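Local coordinates for putative alpha-L-fucosidase (Bacteroides thetaiotaomicron VPI-5482, PDB 3GZA), which probably hydrolyses alpha-L-fucosidic linkages, as a putative exported member of glycoside hydrolase family 29, at residues S222-T234 and K302-I314. Sequence-based numbering, arbitrary orientation.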
# COMPACT_ATOMS: atom_id res chain seq x y z
N SER A 222 -26.13 19.88 9.19
CA SER A 222 -25.36 20.06 10.41
C SER A 222 -25.11 18.68 10.98
O SER A 222 -25.68 17.69 10.53
CB SER A 222 -26.12 20.88 11.43
OG SER A 222 -27.19 20.13 12.01
N GLU A 223 -24.18 18.58 11.94
CA GLU A 223 -23.94 17.35 12.69
C GLU A 223 -24.47 17.53 14.13
O GLU A 223 -23.90 17.01 15.08
CB GLU A 223 -22.47 16.99 12.69
CG GLU A 223 -21.95 16.73 11.28
CD GLU A 223 -20.51 16.23 11.24
OE1 GLU A 223 -19.81 16.30 12.27
OE2 GLU A 223 -20.08 15.75 10.17
N THR A 224 -25.61 18.20 14.25
CA THR A 224 -26.27 18.43 15.54
C THR A 224 -27.26 17.33 15.88
O THR A 224 -27.83 17.35 16.97
CB THR A 224 -27.08 19.73 15.52
OG1 THR A 224 -28.07 19.65 14.51
CG2 THR A 224 -26.15 20.97 15.32
N GLY A 225 -27.48 16.39 14.97
CA GLY A 225 -28.48 15.35 15.15
C GLY A 225 -29.89 15.87 15.02
O GLY A 225 -30.83 15.25 15.54
N THR A 226 -30.05 17.00 14.32
CA THR A 226 -31.35 17.61 14.07
C THR A 226 -31.42 18.08 12.64
O THR A 226 -30.41 18.14 11.95
CB THR A 226 -31.61 18.85 14.95
OG1 THR A 226 -30.79 19.97 14.53
CG2 THR A 226 -31.38 18.56 16.40
N VAL A 227 -32.63 18.36 12.22
CA VAL A 227 -32.92 19.10 11.00
C VAL A 227 -33.77 20.29 11.41
O VAL A 227 -34.23 20.38 12.53
CB VAL A 227 -33.62 18.25 9.93
CG1 VAL A 227 -32.69 17.16 9.39
CG2 VAL A 227 -34.96 17.63 10.44
N GLU A 228 -34.05 21.20 10.49
CA GLU A 228 -34.90 22.32 10.78
C GLU A 228 -36.35 21.96 10.49
O GLU A 228 -36.65 20.82 10.14
CB GLU A 228 -34.43 23.54 10.01
CG GLU A 228 -33.02 23.99 10.40
CD GLU A 228 -32.94 24.42 11.85
OE1 GLU A 228 -33.78 25.24 12.25
OE2 GLU A 228 -32.02 24.00 12.57
N TYR A 229 -37.26 22.91 10.71
CA TYR A 229 -38.68 22.69 10.47
C TYR A 229 -39.29 23.88 9.72
O TYR A 229 -39.02 25.02 10.10
CB TYR A 229 -39.41 22.39 11.82
CG TYR A 229 -40.83 21.93 11.52
CD1 TYR A 229 -41.07 20.59 11.22
CD2 TYR A 229 -41.88 22.82 11.48
CE1 TYR A 229 -42.30 20.16 10.87
CE2 TYR A 229 -43.16 22.41 11.11
CZ TYR A 229 -43.36 21.06 10.81
OH TYR A 229 -44.61 20.62 10.46
N PRO A 230 -40.09 23.62 8.66
CA PRO A 230 -40.51 22.33 8.12
C PRO A 230 -39.35 21.57 7.49
O PRO A 230 -38.30 22.18 7.17
CB PRO A 230 -41.54 22.70 7.04
CG PRO A 230 -41.19 24.05 6.64
CD PRO A 230 -40.70 24.73 7.89
N CYS A 231 -39.49 20.26 7.37
CA CYS A 231 -38.48 19.42 6.72
C CYS A 231 -39.17 18.46 5.75
O CYS A 231 -39.88 17.56 6.17
CB CYS A 231 -37.63 18.63 7.71
SG CYS A 231 -36.31 17.74 6.90
N TRP A 232 -38.99 18.71 4.45
CA TRP A 232 -39.60 17.94 3.37
C TRP A 232 -38.59 16.98 2.80
O TRP A 232 -37.41 17.22 2.83
CB TRP A 232 -40.04 18.89 2.24
CG TRP A 232 -40.82 20.06 2.72
CD1 TRP A 232 -40.34 21.35 2.92
CD2 TRP A 232 -42.21 20.11 3.01
NE1 TRP A 232 -41.34 22.15 3.35
CE2 TRP A 232 -42.50 21.43 3.43
CE3 TRP A 232 -43.23 19.17 2.97
CZ2 TRP A 232 -43.78 21.83 3.80
CZ3 TRP A 232 -44.51 19.56 3.38
CH2 TRP A 232 -44.78 20.88 3.75
N SER A 233 -39.07 15.90 2.22
CA SER A 233 -38.21 14.90 1.59
C SER A 233 -37.87 15.22 0.16
O SER A 233 -36.90 14.69 -0.37
CB SER A 233 -38.88 13.52 1.54
OG SER A 233 -39.06 13.01 2.84
N THR A 234 -38.68 16.07 -0.45
CA THR A 234 -38.54 16.47 -1.83
C THR A 234 -37.43 17.50 -2.01
O THR A 234 -37.07 18.24 -1.08
CB THR A 234 -39.87 16.89 -2.38
OG1 THR A 234 -40.52 17.82 -1.50
CG2 THR A 234 -40.75 15.65 -2.58
N LYS A 302 -32.64 15.84 20.61
CA LYS A 302 -32.23 15.58 19.23
C LYS A 302 -33.17 14.63 18.53
O LYS A 302 -33.53 14.85 17.36
CB LYS A 302 -30.78 15.11 19.16
CG LYS A 302 -29.79 16.19 19.63
CD LYS A 302 -28.37 15.70 19.58
CE LYS A 302 -27.43 16.78 20.14
NZ LYS A 302 -27.72 18.13 19.59
N TYR A 303 -33.56 13.56 19.20
CA TYR A 303 -34.54 12.60 18.63
C TYR A 303 -35.80 13.32 18.17
O TYR A 303 -36.28 13.11 17.04
CB TYR A 303 -34.88 11.56 19.73
CG TYR A 303 -35.91 10.52 19.27
CD1 TYR A 303 -35.53 9.43 18.53
CD2 TYR A 303 -37.24 10.64 19.62
CE1 TYR A 303 -36.45 8.49 18.09
CE2 TYR A 303 -38.15 9.72 19.22
CZ TYR A 303 -37.76 8.66 18.46
OH TYR A 303 -38.69 7.71 18.04
N GLU A 304 -36.34 14.19 19.02
CA GLU A 304 -37.60 14.88 18.68
C GLU A 304 -37.41 15.87 17.52
O GLU A 304 -38.36 16.17 16.80
CB GLU A 304 -38.19 15.58 19.92
CG GLU A 304 -38.65 14.58 20.97
CD GLU A 304 -39.32 15.19 22.15
OE1 GLU A 304 -39.61 16.40 22.15
OE2 GLU A 304 -39.60 14.44 23.10
N LYS A 305 -36.19 16.35 17.35
CA LYS A 305 -35.87 17.31 16.29
C LYS A 305 -35.21 16.68 15.08
O LYS A 305 -34.64 17.35 14.26
CB LYS A 305 -35.06 18.50 16.86
CG LYS A 305 -35.85 19.36 17.84
CD LYS A 305 -35.01 20.38 18.61
CE LYS A 305 -35.89 21.26 19.58
NZ LYS A 305 -35.09 21.85 20.71
N SER A 306 -35.29 15.35 14.96
CA SER A 306 -34.77 14.63 13.81
C SER A 306 -35.86 13.68 13.41
O SER A 306 -36.62 14.02 12.51
CB SER A 306 -33.45 13.90 14.05
OG SER A 306 -33.49 13.11 15.23
N VAL A 307 -35.99 12.55 14.12
CA VAL A 307 -37.04 11.59 13.86
C VAL A 307 -38.41 12.29 13.91
O VAL A 307 -39.31 12.01 13.11
CB VAL A 307 -36.98 10.43 14.84
CG1 VAL A 307 -38.20 9.44 14.63
CG2 VAL A 307 -35.59 9.71 14.74
N GLY A 308 -38.59 13.24 14.82
CA GLY A 308 -39.84 14.01 14.92
C GLY A 308 -40.05 15.15 13.96
O GLY A 308 -41.06 15.85 14.01
N ARG A 309 -39.05 15.34 13.10
CA ARG A 309 -39.03 16.32 12.02
C ARG A 309 -38.75 15.62 10.66
O ARG A 309 -38.20 16.21 9.75
CB ARG A 309 -37.99 17.43 12.28
CG ARG A 309 -38.37 18.36 13.34
CD ARG A 309 -37.35 19.46 13.55
NE ARG A 309 -37.77 20.35 14.62
CZ ARG A 309 -37.04 21.38 15.05
NH1 ARG A 309 -35.87 21.65 14.51
NH2 ARG A 309 -37.47 22.12 16.04
N ASN A 310 -39.19 14.36 10.51
CA ASN A 310 -39.14 13.68 9.22
C ASN A 310 -37.73 13.47 8.70
O ASN A 310 -37.47 13.57 7.52
CB ASN A 310 -39.93 14.51 8.17
CG ASN A 310 -40.25 13.72 6.92
OD1 ASN A 310 -40.37 12.48 6.94
ND2 ASN A 310 -40.47 14.46 5.80
N ALA A 311 -36.79 13.19 9.60
CA ALA A 311 -35.44 12.84 9.24
C ALA A 311 -35.02 11.56 10.00
O ALA A 311 -35.33 11.40 11.15
CB ALA A 311 -34.46 14.02 9.58
N THR A 312 -34.32 10.66 9.33
CA THR A 312 -33.71 9.52 9.96
C THR A 312 -32.40 9.97 10.58
O THR A 312 -31.58 10.66 9.96
CB THR A 312 -33.58 8.36 8.99
OG1 THR A 312 -34.91 7.82 8.80
CG2 THR A 312 -32.61 7.26 9.54
N LEU A 313 -32.18 9.57 11.83
CA LEU A 313 -31.06 10.00 12.65
C LEU A 313 -29.98 8.93 12.68
O LEU A 313 -30.26 7.75 12.97
CB LEU A 313 -31.57 10.24 14.06
CG LEU A 313 -30.56 10.53 15.18
CD1 LEU A 313 -29.80 11.86 14.90
CD2 LEU A 313 -31.22 10.56 16.60
N ILE A 314 -28.73 9.35 12.45
CA ILE A 314 -27.60 8.48 12.52
C ILE A 314 -26.68 8.88 13.69
O ILE A 314 -26.21 10.00 13.73
CB ILE A 314 -26.78 8.43 11.21
CG1 ILE A 314 -27.72 8.01 10.05
CG2 ILE A 314 -25.57 7.46 11.37
CD1 ILE A 314 -27.00 7.91 8.64
O HOH W 1 -41.12 17.73 8.90
O HOH W 2 -37.12 13.94 4.76
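Cys231 O takes the side-chain amide of Asn310, whose ND2 reaches it at 3.2 Å along a nearly straight N-H (171°), and a water lies 3.0 Å from Cys231 O, with a weak link to Arg309 O. Asn310 ND2 has a second partner in Glu381, which likewise binds Ser233 OG; another water joins that hydroxyl to Asn310 O. Further along, Arg309 NH1 donates to Val227 O (2.9 Å) in the guanidinium plane. The arginine chain is extended, CG lying beside its own backbone N (chi1 -72°), which carries the guanidinium past Val227 in the opposite direction and lays it between Lys305 CG, 3.6 Å above one face, and Tyr229 CB over the other. The Tyr229 ring is turned 50° from the guanidinium plane, its hydroxyl bound to Ser404 O. A leucine in place of Arg309 would probably leave Val227 O without this donor and take away the flat group held between Lys305 CG and Tyr229 CB. Alongside the arginine's CB, which meets its CG2, Val227 puts CG1 against Ala311 CB at 3.6 Å. Val227 N bonds Lys305 O (3.0 Å), just past the end of helix 296-304. Lys302, bent at its last torsion, brings NZ to Thr224 O at 2.7 Å. The contact thus packs the 222-234 loop on the connection from helix 296-304 to barrel strand 312-317, which includes a type I turn from Ser306 to Arg309, in the TIM-barrel-type catalytic fold.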